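Local coordinates for RNA-binding protein (PDB 2NRQ), which is of unknown function, its fold resembling that of RNA-binding proteins although it has a low likelihood of binding RNA itself, at residues A[22-27]-A[54-59]; A[29-34]-A[66-71]; A[78-83]-A[111-116]; A[97-102]-A[123-128]. All blocks are in the same frame, centred on the assembly; numbering follows the deposited sequence.

Contact 1: residues A[22-27]-A[54-59]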
loop_
_atom_site.group_PDB
_atom_site.type_symbol
_atom_site.label_atom_id
_atom_site.label_comp_id
_atom_site.label_asym_id
_atom_site.label_seq_id
_atom_site.Cartn_x
_atom_site.Cartn_y
_atom_site.Cartn_z
ATOM N N LYS A 22 1.017 -0.866 -16.802
ATOM C CA LYS A 22 2.315 -0.633 -16.203
ATOM C C LYS A 22 2.181 -0.675 -14.678
ATOM O O LYS A 22 2.979 -1.314 -13.997
ATOM C CB LYS A 22 2.834 0.733 -16.671
ATOM C CG LYS A 22 4.318 0.975 -16.473
ATOM C CD LYS A 22 4.679 1.027 -15.005
ATOM C CE LYS A 22 6.179 1.046 -14.850
ATOM N NZ LYS A 22 6.797 -0.062 -15.649
ATOM N N ILE A 23 1.166 0.003 -14.145
ATOM C CA ILE A 23 0.933 0.032 -12.699
ATOM C C ILE A 23 0.559 -1.348 -12.130
ATOM O O ILE A 23 1.103 -1.787 -11.110
ATOM C CB ILE A 23 -0.187 1.033 -12.344
ATOM C CG1 ILE A 23 0.178 2.423 -12.853
ATOM C CG2 ILE A 23 -0.399 1.085 -10.838
ATOM C CD1 ILE A 23 -0.954 3.448 -12.726
ATOM N N VAL A 24 -0.371 -2.024 -12.801
ATOM C CA VAL A 24 -0.831 -3.348 -12.384
ATOM C C VAL A 24 0.336 -4.304 -12.288
ATOM O O VAL A 24 0.533 -4.954 -11.258
ATOM C CB VAL A 24 -1.852 -3.951 -13.400
ATOM C CG1 VAL A 24 -2.240 -5.374 -12.980
ATOM C CG2 VAL A 24 -3.090 -3.072 -13.482
ATOM N N ASN A 25 1.103 -4.391 -13.374
ATOM C CA ASN A 25 2.248 -5.287 -13.406
ATOM C C ASN A 25 3.217 -4.930 -12.310
ATOM O O ASN A 25 3.685 -5.811 -11.577
ATOM C CB ASN A 25 2.962 -5.226 -14.745
ATOM C CG ASN A 25 2.063 -5.599 -15.900
ATOM O OD1 ASN A 25 1.180 -6.454 -15.763
ATOM N ND2 ASN A 25 2.288 -4.971 -17.056
ATOM N N THR A 26 3.510 -3.636 -12.188
ATOM C CA THR A 26 4.428 -3.191 -11.154
ATOM C C THR A 26 3.943 -3.675 -9.797
ATOM O O THR A 26 4.692 -4.320 -9.059
ATOM C CB THR A 26 4.564 -1.649 -11.116
ATOM O OG1 THR A 26 5.154 -1.188 -12.333
ATOM C CG2 THR A 26 5.454 -1.220 -9.953
ATOM N N ILE A 27 2.689 -3.382 -9.468
ATOM C CA ILE A 27 2.156 -3.795 -8.171
ATOM C C ILE A 27 2.095 -5.310 -7.975
ATOM O O ILE A 27 2.523 -5.828 -6.943
ATOM C CB ILE A 27 0.763 -3.185 -7.924
ATOM C CG1 ILE A 27 0.877 -1.656 -7.879
ATOM C CG2 ILE A 27 0.182 -3.729 -6.635
ATOM C CD1 ILE A 27 -0.389 -0.939 -7.492
ATOM N N ILE A 54 -10.312 4.526 -12.661
ATOM C CA ILE A 54 -10.280 3.079 -12.446
ATOM C C ILE A 54 -9.885 2.799 -11.018
ATOM O O ILE A 54 -8.951 3.404 -10.502
ATOM C CB ILE A 54 -9.272 2.373 -13.356
ATOM C CG1 ILE A 54 -9.728 2.458 -14.801
ATOM C CG2 ILE A 54 -9.162 0.906 -12.977
ATOM C CD1 ILE A 54 -8.785 1.763 -15.725
ATOM N N ILE A 55 -10.605 1.890 -10.377
ATOM C CA ILE A 55 -10.308 1.552 -9.004
ATOM C C ILE A 55 -9.775 0.145 -8.953
ATOM O O ILE A 55 -10.484 -0.811 -9.246
ATOM C CB ILE A 55 -11.563 1.666 -8.112
ATOM C CG1 ILE A 55 -12.327 2.948 -8.459
ATOM C CG2 ILE A 55 -11.150 1.687 -6.645
ATOM C CD1 ILE A 55 -13.395 3.320 -7.476
ATOM N N LEU A 56 -8.510 0.029 -8.587
ATOM C CA LEU A 56 -7.844 -1.255 -8.498
ATOM C C LEU A 56 -7.649 -1.595 -7.032
ATOM O O LEU A 56 -7.118 -0.790 -6.281
ATOM C CB LEU A 56 -6.496 -1.169 -9.214
ATOM C CG LEU A 56 -5.474 -2.271 -8.977
ATOM C CD1 LEU A 56 -5.955 -3.571 -9.575
ATOM C CD2 LEU A 56 -4.145 -1.837 -9.590
ATOM N N GLU A 57 -8.083 -2.785 -6.625
ATOM C CA GLU A 57 -7.956 -3.206 -5.230
ATOM C C GLU A 57 -7.435 -4.624 -5.066
ATOM O O GLU A 57 -7.587 -5.471 -5.941
ATOM C CB GLU A 57 -9.301 -3.096 -4.537
ATOM C CG GLU A 57 -9.867 -1.702 -4.532
ATOM C CD GLU A 57 -11.355 -1.698 -4.243
ATOM O OE1 GLU A 57 -12.090 -2.295 -5.049
ATOM O OE2 GLU A 57 -11.793 -1.115 -3.222
ATOM N N TYR A 58 -6.806 -4.871 -3.930
ATOM C CA TYR A 58 -6.282 -6.189 -3.602
ATOM C C TYR A 58 -6.581 -6.394 -2.138
ATOM O O TYR A 58 -6.252 -5.546 -1.301
ATOM C CB TYR A 58 -4.780 -6.255 -3.815
ATOM C CG TYR A 58 -4.364 -6.201 -5.257
ATOM C CD1 TYR A 58 -4.274 -7.367 -6.023
ATOM C CD2 TYR A 58 -4.075 -4.974 -5.873
ATOM C CE1 TYR A 58 -3.905 -7.309 -7.364
ATOM C CE2 TYR A 58 -3.708 -4.917 -7.202
ATOM C CZ TYR A 58 -3.621 -6.083 -7.938
ATOM O OH TYR A 58 -3.205 -6.021 -9.240
ATOM N N ARG A 59 -7.221 -7.510 -1.825
ATOM C CA ARG A 59 -7.549 -7.795 -0.448
ATOM C C ARG A 59 -6.686 -8.945 0.005
ATOM O O ARG A 59 -6.440 -9.878 -0.744
ATOM C CB ARG A 59 -9.021 -8.165 -0.297
ATOM C CG ARG A 59 -9.559 -7.841 1.073
ATOM C CD ARG A 59 -10.235 -9.021 1.723
#

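Contact 2: residues A[29-34]-A[66-71]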
loop_
_atom_site.group_PDB
_atom_site.type_symbol
_atom_site.label_atom_id
_atom_site.label_comp_id
_atom_site.label_asym_id
_atom_site.label_seq_id
_atom_site.Cartn_x
_atom_site.Cartn_y
_atom_site.Cartn_z
ATOM N N SER A 29 3.864 -7.478 -9.334
ATOM C CA SER A 29 5.214 -8.013 -9.275
ATOM C C SER A 29 5.870 -7.648 -7.942
ATOM O O SER A 29 6.347 -8.507 -7.196
ATOM C CB SER A 29 6.051 -7.449 -10.406
ATOM O OG SER A 29 7.408 -7.735 -10.157
ATOM N N PHE A 30 5.882 -6.358 -7.646
ATOM C CA PHE A 30 6.473 -5.870 -6.417
ATOM C C PHE A 30 6.008 -6.654 -5.188
ATOM O O PHE A 30 6.764 -6.840 -4.245
ATOM C CB PHE A 30 6.128 -4.394 -6.236
ATOM C CG PHE A 30 6.964 -3.706 -5.198
ATOM C CD1 PHE A 30 8.195 -3.143 -5.540
ATOM C CD2 PHE A 30 6.532 -3.634 -3.874
ATOM C CE1 PHE A 30 8.983 -2.514 -4.578
ATOM C CE2 PHE A 30 7.312 -3.008 -2.905
ATOM C CZ PHE A 30 8.541 -2.448 -3.259
ATOM N N PHE A 31 4.758 -7.096 -5.186
ATOM C CA PHE A 31 4.230 -7.838 -4.046
ATOM C C PHE A 31 4.125 -9.316 -4.334
ATOM O O PHE A 31 3.447 -10.061 -3.619
ATOM C CB PHE A 31 2.860 -7.304 -3.647
ATOM C CG PHE A 31 2.907 -5.939 -3.043
ATOM C CD1 PHE A 31 2.510 -4.824 -3.775
ATOM C CD2 PHE A 31 3.361 -5.764 -1.738
ATOM C CE1 PHE A 31 2.562 -3.557 -3.217
ATOM C CE2 PHE A 31 3.418 -4.508 -1.175
ATOM C CZ PHE A 31 3.016 -3.398 -1.914
ATOM N N SER A 32 4.802 -9.727 -5.397
ATOM C CA SER A 32 4.805 -11.115 -5.809
ATOM C C SER A 32 5.708 -11.919 -4.884
ATOM O O SER A 32 6.758 -11.436 -4.444
ATOM C CB SER A 32 5.284 -11.221 -7.258
ATOM O OG SER A 32 5.930 -12.457 -7.500
ATOM N N PRO A 33 5.317 -13.171 -4.589
ATOM C CA PRO A 33 4.094 -13.788 -5.105
ATOM C C PRO A 33 2.925 -13.798 -4.129
ATOM O O PRO A 33 1.890 -14.407 -4.406
ATOM C CB PRO A 33 4.561 -15.191 -5.443
ATOM C CG PRO A 33 5.443 -15.499 -4.273
ATOM C CD PRO A 33 6.218 -14.198 -4.029
ATOM N N LEU A 34 3.072 -13.133 -2.988
ATOM C CA LEU A 34 1.986 -13.117 -2.016
ATOM C C LEU A 34 0.689 -12.607 -2.628
ATOM O O LEU A 34 -0.368 -13.225 -2.462
ATOM C CB LEU A 34 2.331 -12.249 -0.808
ATOM C CG LEU A 34 1.216 -12.246 0.250
ATOM C CD1 LEU A 34 1.207 -13.580 0.971
ATOM C CD2 LEU A 34 1.411 -11.110 1.247
ATOM N N GLU A 66 -0.592 -10.341 7.799
ATOM C CA GLU A 66 0.677 -10.098 8.467
ATOM C C GLU A 66 1.804 -10.191 7.451
ATOM O O GLU A 66 2.716 -9.362 7.447
ATOM C CB GLU A 66 0.884 -11.115 9.604
ATOM N N GLN A 67 1.730 -11.185 6.572
ATOM C CA GLN A 67 2.772 -11.366 5.571
ATOM C C GLN A 67 2.880 -10.200 4.584
ATOM O O GLN A 67 3.946 -9.961 4.020
ATOM C CB GLN A 67 2.556 -12.676 4.810
ATOM C CG GLN A 67 2.490 -13.912 5.702
ATOM C CD GLN A 67 3.640 -13.991 6.707
ATOM O OE1 GLN A 67 4.815 -13.797 6.356
ATOM N NE2 GLN A 67 3.305 -14.288 7.967
ATOM N N PHE A 68 1.785 -9.472 4.379
ATOM C CA PHE A 68 1.794 -8.330 3.464
ATOM C C PHE A 68 2.505 -7.154 4.128
ATOM O O PHE A 68 3.322 -6.460 3.511
ATOM C CB PHE A 68 0.367 -7.925 3.094
ATOM C CG PHE A 68 0.291 -6.670 2.276
ATOM C CD1 PHE A 68 0.809 -6.635 0.993
ATOM C CD2 PHE A 68 -0.284 -5.516 2.801
ATOM C CE1 PHE A 68 0.759 -5.477 0.243
ATOM C CE2 PHE A 68 -0.340 -4.344 2.058
ATOM C CZ PHE A 68 0.184 -4.325 0.775
ATOM N N PHE A 69 2.174 -6.927 5.392
ATOM C CA PHE A 69 2.801 -5.860 6.152
ATOM C C PHE A 69 4.288 -6.156 6.176
ATOM O O PHE A 69 5.118 -5.300 5.875
ATOM C CB PHE A 69 2.263 -5.841 7.582
ATOM C CG PHE A 69 2.809 -4.727 8.420
ATOM C CD1 PHE A 69 3.310 -3.571 7.826
ATOM C CD2 PHE A 69 2.765 -4.800 9.806
ATOM C CE1 PHE A 69 3.755 -2.502 8.602
ATOM C CE2 PHE A 69 3.207 -3.732 10.598
ATOM C CZ PHE A 69 3.702 -2.582 9.992
ATOM N N LYS A 70 4.600 -7.396 6.528
ATOM C CA LYS A 70 5.971 -7.865 6.610
ATOM C C LYS A 70 6.730 -7.547 5.327
ATOM O O LYS A 70 7.800 -6.950 5.370
ATOM C CB LYS A 70 5.973 -9.373 6.871
ATOM C CG LYS A 70 7.170 -9.890 7.647
ATOM C CD LYS A 70 6.734 -10.615 8.926
ATOM C CE LYS A 70 6.037 -9.662 9.915
ATOM N NZ LYS A 70 5.861 -10.231 11.297
ATOM N N ILE A 71 6.175 -7.929 4.181
ATOM C CA ILE A 71 6.861 -7.668 2.922
ATOM C C ILE A 71 7.049 -6.176 2.659
ATOM O O ILE A 71 8.029 -5.782 2.035
ATOM C CB ILE A 71 6.146 -8.372 1.724
ATOM C CG1 ILE A 71 6.504 -7.688 0.405
ATOM C CG2 ILE A 71 4.671 -8.413 1.946
ATOM C CD1 ILE A 71 7.930 -7.898 -0.020
#

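Contact 3: residues A[78-83]-A[111-116]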
loop_
_atom_site.group_PDB
_atom_site.type_symbol
_atom_site.label_atom_id
_atom_site.label_comp_id
_atom_site.label_asym_id
_atom_site.label_seq_id
_atom_site.Cartn_x
_atom_site.Cartn_y
_atom_site.Cartn_z
ATOM N N THR A 78 14.818 2.356 5.328
ATOM C CA THR A 78 14.771 2.758 6.737
ATOM C C THR A 78 14.322 4.201 6.948
ATOM O O THR A 78 13.614 4.521 7.907
ATOM C CB THR A 78 16.142 2.577 7.407
ATOM O OG1 THR A 78 16.952 1.692 6.622
ATOM C CG2 THR A 78 15.967 1.990 8.798
ATOM N N SER A 79 14.755 5.071 6.045
ATOM C CA SER A 79 14.408 6.481 6.088
ATOM C C SER A 79 12.885 6.628 6.183
ATOM O O SER A 79 12.356 7.122 7.183
ATOM C CB SER A 79 14.939 7.150 4.822
ATOM O OG SER A 79 14.760 8.545 4.864
ATOM N N GLU A 80 12.187 6.165 5.148
ATOM C CA GLU A 80 10.726 6.221 5.086
ATOM C C GLU A 80 10.047 5.504 6.256
ATOM O O GLU A 80 8.986 5.935 6.722
ATOM C CB GLU A 80 10.237 5.616 3.763
ATOM C CG GLU A 80 10.895 6.205 2.512
ATOM C CD GLU A 80 10.527 7.660 2.252
ATOM O OE1 GLU A 80 11.133 8.272 1.348
ATOM O OE2 GLU A 80 9.637 8.196 2.936
ATOM N N LEU A 81 10.651 4.412 6.721
ATOM C CA LEU A 81 10.102 3.630 7.836
ATOM C C LEU A 81 10.029 4.485 9.110
ATOM O O LEU A 81 8.995 4.541 9.797
ATOM C CB LEU A 81 10.968 2.396 8.089
ATOM C CG LEU A 81 10.503 1.482 9.225
ATOM C CD1 LEU A 81 9.028 1.107 9.040
ATOM C CD2 LEU A 81 11.394 0.249 9.270
HETATM N N MSE A 82 11.136 5.151 9.415
HETATM C CA MSE A 82 11.200 6.025 10.567
HETATM C C MSE A 82 10.145 7.116 10.381
HETATM O O MSE A 82 9.398 7.458 11.315
HETATM C CB MSE A 82 12.585 6.648 10.653
HETATM C CG MSE A 82 12.689 7.713 11.729
HETATM SE SE MSE A 82 12.326 6.976 13.509
HETATM C CE MSE A 82 10.538 7.648 13.806
ATOM N N LEU A 83 10.079 7.643 9.160
ATOM C CA LEU A 83 9.117 8.675 8.829
ATOM C C LEU A 83 7.721 8.193 9.208
ATOM O O LEU A 83 6.861 8.994 9.556
ATOM C CB LEU A 83 9.185 8.975 7.345
ATOM C CG LEU A 83 8.499 10.243 6.834
ATOM C CD1 LEU A 83 9.049 11.460 7.575
ATOM C CD2 LEU A 83 8.738 10.382 5.320
ATOM N N ARG A 111 10.382 1.671 -5.684
ATOM C CA ARG A 111 10.706 2.184 -4.362
ATOM C C ARG A 111 9.511 2.758 -3.614
ATOM O O ARG A 111 8.770 3.593 -4.138
ATOM C CB ARG A 111 11.803 3.240 -4.482
ATOM C CG ARG A 111 12.582 3.466 -3.202
ATOM C CD ARG A 111 13.994 3.914 -3.525
ATOM N NE ARG A 111 14.011 5.206 -4.197
ATOM C CZ ARG A 111 13.887 6.368 -3.567
ATOM N NH1 ARG A 111 13.741 6.401 -2.245
ATOM N NH2 ARG A 111 13.904 7.500 -4.261
ATOM N N LEU A 112 9.332 2.296 -2.383
ATOM C CA LEU A 112 8.238 2.742 -1.542
ATOM C C LEU A 112 8.575 4.053 -0.862
ATOM O O LEU A 112 9.370 4.089 0.064
ATOM C CB LEU A 112 7.935 1.692 -0.480
ATOM C CG LEU A 112 7.238 0.422 -0.943
ATOM C CD1 LEU A 112 7.233 -0.610 0.189
ATOM C CD2 LEU A 112 5.821 0.775 -1.380
ATOM N N VAL A 113 7.964 5.130 -1.322
ATOM C CA VAL A 113 8.202 6.444 -0.746
ATOM C C VAL A 113 6.872 7.047 -0.328
ATOM O O VAL A 113 6.012 7.307 -1.165
ATOM C CB VAL A 113 8.886 7.375 -1.769
ATOM C CG1 VAL A 113 8.906 8.793 -1.252
ATOM C CG2 VAL A 113 10.291 6.892 -2.045
ATOM N N LEU A 114 6.697 7.254 0.971
ATOM C CA LEU A 114 5.459 7.833 1.469
ATOM C C LEU A 114 5.116 9.106 0.701
ATOM O O LEU A 114 6.000 9.848 0.273
ATOM C CB LEU A 114 5.594 8.138 2.957
ATOM C CG LEU A 114 4.925 7.169 3.940
ATOM C CD1 LEU A 114 5.194 5.736 3.554
ATOM C CD2 LEU A 114 5.445 7.459 5.356
ATOM N N LYS A 115 3.826 9.346 0.510
ATOM C CA LYS A 115 3.354 10.531 -0.202
ATOM C C LYS A 115 2.085 10.981 0.496
ATOM O O LYS A 115 1.522 10.248 1.306
ATOM C CB LYS A 115 3.065 10.188 -1.668
ATOM C CG LYS A 115 2.616 11.357 -2.541
ATOM C CD LYS A 115 2.385 10.890 -3.980
ATOM C CE LYS A 115 2.137 12.048 -4.953
ATOM N NZ LYS A 115 0.852 12.759 -4.706
ATOM N N GLU A 116 1.634 12.189 0.197
ATOM C CA GLU A 116 0.423 12.685 0.822
ATOM C C GLU A 116 -0.766 12.715 -0.132
ATOM O O GLU A 116 -0.611 12.867 -1.339
ATOM C CB GLU A 116 0.669 14.073 1.419
ATOM C CG GLU A 116 1.281 14.037 2.822
ATOM C CD GLU A 116 0.376 13.340 3.853
ATOM O OE1 GLU A 116 0.771 13.266 5.044
ATOM O OE2 GLU A 116 -0.729 12.867 3.475
#

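Contact 4: residues A[97-102]-A[123-128]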
loop_
_atom_site.group_PDB
_atom_site.type_symbol
_atom_site.label_atom_id
_atom_site.label_comp_id
_atom_site.label_asym_id
_atom_site.label_seq_id
_atom_site.Cartn_x
_atom_site.Cartn_y
_atom_site.Cartn_z
ATOM N N LEU A 97 -3.931 1.157 9.974
ATOM C CA LEU A 97 -2.849 2.058 9.607
ATOM C C LEU A 97 -2.922 2.315 8.110
ATOM O O LEU A 97 -2.965 1.368 7.325
ATOM C CB LEU A 97 -1.505 1.408 9.944
ATOM C CG LEU A 97 -0.232 2.162 9.542
ATOM C CD1 LEU A 97 -0.056 3.384 10.433
ATOM C CD2 LEU A 97 0.986 1.236 9.659
ATOM N N TYR A 98 -2.928 3.586 7.717
ATOM C CA TYR A 98 -2.992 3.941 6.309
ATOM C C TYR A 98 -1.630 4.388 5.805
ATOM O O TYR A 98 -1.117 5.420 6.221
ATOM C CB TYR A 98 -3.999 5.069 6.084
ATOM C CG TYR A 98 -5.430 4.688 6.369
ATOM C CD1 TYR A 98 -6.361 4.571 5.336
ATOM C CD2 TYR A 98 -5.860 4.433 7.674
ATOM C CE1 TYR A 98 -7.686 4.208 5.591
ATOM C CE2 TYR A 98 -7.180 4.072 7.941
ATOM C CZ TYR A 98 -8.087 3.962 6.893
ATOM O OH TYR A 98 -9.394 3.615 7.155
ATOM N N LEU A 99 -1.042 3.617 4.905
ATOM C CA LEU A 99 0.245 3.987 4.351
ATOM C C LEU A 99 0.055 4.352 2.888
ATOM O O LEU A 99 -0.217 3.482 2.066
ATOM C CB LEU A 99 1.220 2.819 4.456
ATOM C CG LEU A 99 1.308 2.087 5.793
ATOM C CD1 LEU A 99 2.353 0.989 5.688
ATOM C CD2 LEU A 99 1.659 3.063 6.894
ATOM N N ARG A 100 0.181 5.634 2.557
ATOM C CA ARG A 100 0.017 6.059 1.173
ATOM C C ARG A 100 1.354 6.190 0.457
ATOM O O ARG A 100 2.145 7.068 0.768
ATOM C CB ARG A 100 -0.755 7.377 1.086
ATOM C CG ARG A 100 -0.672 8.262 2.283
ATOM C CD ARG A 100 -1.907 8.117 3.156
ATOM N NE ARG A 100 -3.104 8.538 2.445
ATOM C CZ ARG A 100 -4.306 8.664 2.998
ATOM N NH1 ARG A 100 -4.484 8.405 4.284
ATOM N NH2 ARG A 100 -5.335 9.048 2.257
ATOM N N PHE A 101 1.595 5.313 -0.511
ATOM C CA PHE A 101 2.852 5.323 -1.254
ATOM C C PHE A 101 2.780 6.071 -2.574
ATOM O O PHE A 101 1.709 6.220 -3.167
ATOM C CB PHE A 101 3.322 3.891 -1.482
ATOM C CG PHE A 101 3.695 3.181 -0.214
ATOM C CD1 PHE A 101 4.894 3.476 0.435
ATOM C CD2 PHE A 101 2.828 2.260 0.364
ATOM C CE1 PHE A 101 5.222 2.864 1.640
ATOM C CE2 PHE A 101 3.144 1.641 1.575
ATOM C CZ PHE A 101 4.346 1.945 2.214
ATOM N N ASP A 102 3.935 6.538 -3.030
ATOM C CA ASP A 102 4.043 7.303 -4.273
ATOM C C ASP A 102 3.967 6.418 -5.515
ATOM O O ASP A 102 4.803 5.537 -5.700
ATOM C CB ASP A 102 5.373 8.062 -4.279
ATOM C CG ASP A 102 5.484 9.039 -5.419
ATOM O OD1 ASP A 102 5.077 10.206 -5.231
ATOM O OD2 ASP A 102 5.966 8.640 -6.504
ATOM N N CYS A 123 -2.020 1.541 1.050
ATOM C CA CYS A 123 -1.953 0.261 1.735
ATOM C C CYS A 123 -2.516 0.416 3.134
ATOM O O CYS A 123 -1.926 1.074 3.975
ATOM C CB CYS A 123 -0.517 -0.218 1.807
ATOM S SG CYS A 123 0.227 -0.478 0.198
ATOM N N ILE A 124 -3.664 -0.199 3.376
ATOM C CA ILE A 124 -4.333 -0.114 4.667
ATOM C C ILE A 124 -4.238 -1.411 5.443
ATOM O O ILE A 124 -4.772 -2.424 5.011
ATOM C CB ILE A 124 -5.825 0.227 4.488
ATOM C CG1 ILE A 124 -5.958 1.546 3.718
ATOM C CG2 ILE A 124 -6.523 0.307 5.850
ATOM C CD1 ILE A 124 -7.345 1.831 3.230
ATOM N N ILE A 125 -3.568 -1.363 6.593
ATOM C CA ILE A 125 -3.413 -2.526 7.455
ATOM C C ILE A 125 -4.331 -2.421 8.673
ATOM O O ILE A 125 -4.481 -1.352 9.259
ATOM C CB ILE A 125 -1.961 -2.674 7.950
ATOM C CG1 ILE A 125 -1.026 -2.980 6.779
ATOM C CG2 ILE A 125 -1.870 -3.792 8.968
ATOM C CD1 ILE A 125 -0.785 -1.811 5.887
ATOM N N SER A 126 -4.946 -3.536 9.050
ATOM C CA SER A 126 -5.837 -3.549 10.199
ATOM C C SER A 126 -5.229 -4.404 11.304
ATOM O O SER A 126 -4.884 -5.565 11.094
ATOM C CB SER A 126 -7.193 -4.107 9.796
ATOM O OG SER A 126 -7.550 -3.619 8.518
ATOM N N PHE A 127 -5.084 -3.812 12.481
ATOM C CA PHE A 127 -4.520 -4.507 13.627
ATOM C C PHE A 127 -5.634 -4.721 14.630
ATOM O O PHE A 127 -6.675 -4.071 14.562
ATOM C CB PHE A 127 -3.426 -3.651 14.275
ATOM C CG PHE A 127 -2.218 -3.441 13.405
ATOM C CD1 PHE A 127 -1.217 -4.402 13.338
ATOM C CD2 PHE A 127 -2.088 -2.289 12.642
ATOM C CE1 PHE A 127 -0.100 -4.218 12.521
ATOM C CE2 PHE A 127 -0.973 -2.096 11.818
ATOM C CZ PHE A 127 0.022 -3.063 11.759
ATOM N N ASN A 128 -5.428 -5.646 15.554
ATOM C CA ASN A 128 -6.422 -5.871 16.588
ATOM C C ASN A 128 -5.645 -5.826 17.892
ATOM O O ASN A 128 -5.840 -6.660 18.778
ATOM C CB ASN A 128 -7.112 -7.224 16.414
ATOM C CG ASN A 128 -8.460 -7.266 17.105
ATOM O OD1 ASN A 128 -9.272 -6.352 16.947
ATOM N ND2 ASN A 128 -8.710 -8.321 17.872
#

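Contact 1: residues A[22-27]-A[54-59]
Leu-56 is the first residue of strand 54-59 to meet helix 22-27, and it does so with the CD2 branch. That methyl lies 4.2 Å from Val-24 CG2 and 4.4 Å from Ile-27 CD1, so one leucine tip touches two side chains a helical turn apart. Two residues on, Tyr-58 points to the same side of the strand and carries the rest of the contact. Its ring crosses Ile-27 at a slant, with CE2 4.1 Å from Ile-27 CG2. The phenol end continues to Val-24, whose CG1 is anti to the backbone N (chi1 176°) and sits 3.9 Å from Tyr-58 OH; these two side chains cross at about a right angle. The hydroxyl is not left to this methyl alone, because it hydrogen-bonds to the carboxylate of Glu-28, the next residue of the helix. No hydrogen bond joins the two segments, and all four touching residues are buried. Ile-27 also rests on Val-12 and Val-24 on Lys-40, which brings the strands flanking 52-60 under the same helix. The axes of segments 22-27 and 54-59 run in nearly the same direction, 11° apart. This is a helix laid on one face of an antiparallel sheet, within a split beta-alpha-beta unit: helix 20-30 connects parallel strands 7-14 and 39-46, and strand 52-60 lies between them.

Contact 2: residues A[29-34]-A[66-71]
Phe-31 and Leu-34, in the turn that ends helix 20-30, pack against Phe-68, Ile-71 and Gln-67 of helix 62-73, joining two helical elements that pack on the antiparallel sheet. Phe-31 is the first residue to leave helical geometry, and a cis peptide before Pro-33 follows before the chain delivers Leu-34. The Phe-31 and Phe-68 rings meet obliquely, centroids 4.9 Å apart and planes at 43°. Phe-68 CE1 lies over one face of Phe-31, although the exact carbon spacing is doubtful. Over the opposite face is Phe-30, with CD2 3.9 Å above the plane of the Phe-31 ring, so that ring is held between two others. Phe-31 CD2 also reaches Ile-71 CG1 at 4.3 Å. An alanine in place of Phe-31 would probably open a gap between Phe-30 and Phe-68, setting the Phe-68 ring freer to turn. Leu-34 extends with CG anti to its backbone N (chi1 -178°), and its CD2 lies 3.8 Å from Phe-68 CB. The same leucine crosses Gln-67 at about a right angle, its CD2 4.1 Å from Gln-67 CB. Behind the contact, Phe-68 stacks on Phe-60, and both Phe-31 and Phe-68 rest on Ile-10 of strand 7-14. With no hydrogen bond across the segments, the turn is held to the helix by apolar and aromatic packing.

Contact 3: residues A[78-83]-A[111-116]
Glu-80 and Leu-114 bury the most surface here, where helix 78-85 packs against the extended loop between helix 103-109 and strand 121-126. The loop is tied on its other flank to residues 100-102 by backbone hydrogen bonds, so the helix packs beside a chain that is bonded to the end of strand 96-101. Glu-80 is buried, and its chain lies on the loop for its whole length. CG, anti to the carbonyl carbon (chi1 -52°), is 3.6 Å from Leu-112 O. A bend at chi2 (-67°) then places CD 4.0 Å from Val-113 CA. The two oxygens part company there: OE1 faces Val-113 CG1 at 3.5 Å, whereas OE2 comes to 3.7 Å from Leu-114 N, a polar approach and no hydrogen bond. The charge is set among others. Glu-77 brings a second carboxylate close to Glu-80 OE1, and Arg-111 NH1, which forms a salt bridge with Glu-77, stands 4.8 Å from that same OE1. The arginine probably eases the repulsion between the two acids, and their closeness would tend to favour a proton on one of them. Leu-114 slides past Glu-80 in the opposite direction and reaches the next turn of the helix. There its CD2 lies 4.4 Å from Leu-83 CG and 4.1 Å from the backbone oxygen of Glu-80.

Contact 4: residues A[97-102]-A[123-128]
With CG anti to the carbonyl carbon (chi1 -66°), Tyr-98 starts its ring toward Ile-124, whose CG2 is in turn anti to its own backbone N. That methyl sits over the centre of the tyrosine ring, 4.1 Å from the centroid and 12° off the normal, a CH-pi contact at a non-hydrogen-bonded pair. An alanine at Tyr-98 would probably leave Ile-124 without this aromatic platform. On either side of that pair come hydrogen-bonded ones. Leu-99 and Cys-123 exchange two 2.8 Å bonds, N to O each way, and Ile-125 N gives a 2.9 Å bond to Leu-97 O. On the face bearing Leu-97, Leu-99, Cys-123 and Ile-125, Cys-123 SG touches the edge of the Phe-101 ring, 3.8 Å from CD2. At the other end of the pair, Leu-97 CB meets the edge of the Phe-127 ring at CE2, 4.0 Å away. Helix 62-73 packs on this face, Phe-68 touching Cys-123 and Ile-72 touching Phe-101, while strands 7-14 and 92-93 flank the pair within the antiparallel sheet.

How the contacts relate
From the N terminus, helix 20-30 and the turn after it supply the first halves of contacts 1 and 2. Contact 1 closes at strand 52-60 and contact 2 at helix 62-73, and since their segments alternate, the two loops cross. Contacts 3 and 4 follow in series and cross likewise: 78-83 opens, 97-102 enters, 111-116 closes contact 3 and 123-128 closes contact 4. Contacts 1 and 4 reach the same sheet, their centres about 16 Å apart. Contact 2 touches both later contacts, through Phe-30 on Leu-112 and through Phe-68 and Phe-69 on Cys-123 and Phe-127. Backbone bonding between 111-116 and 97-102 connects contact 3 to contact 4.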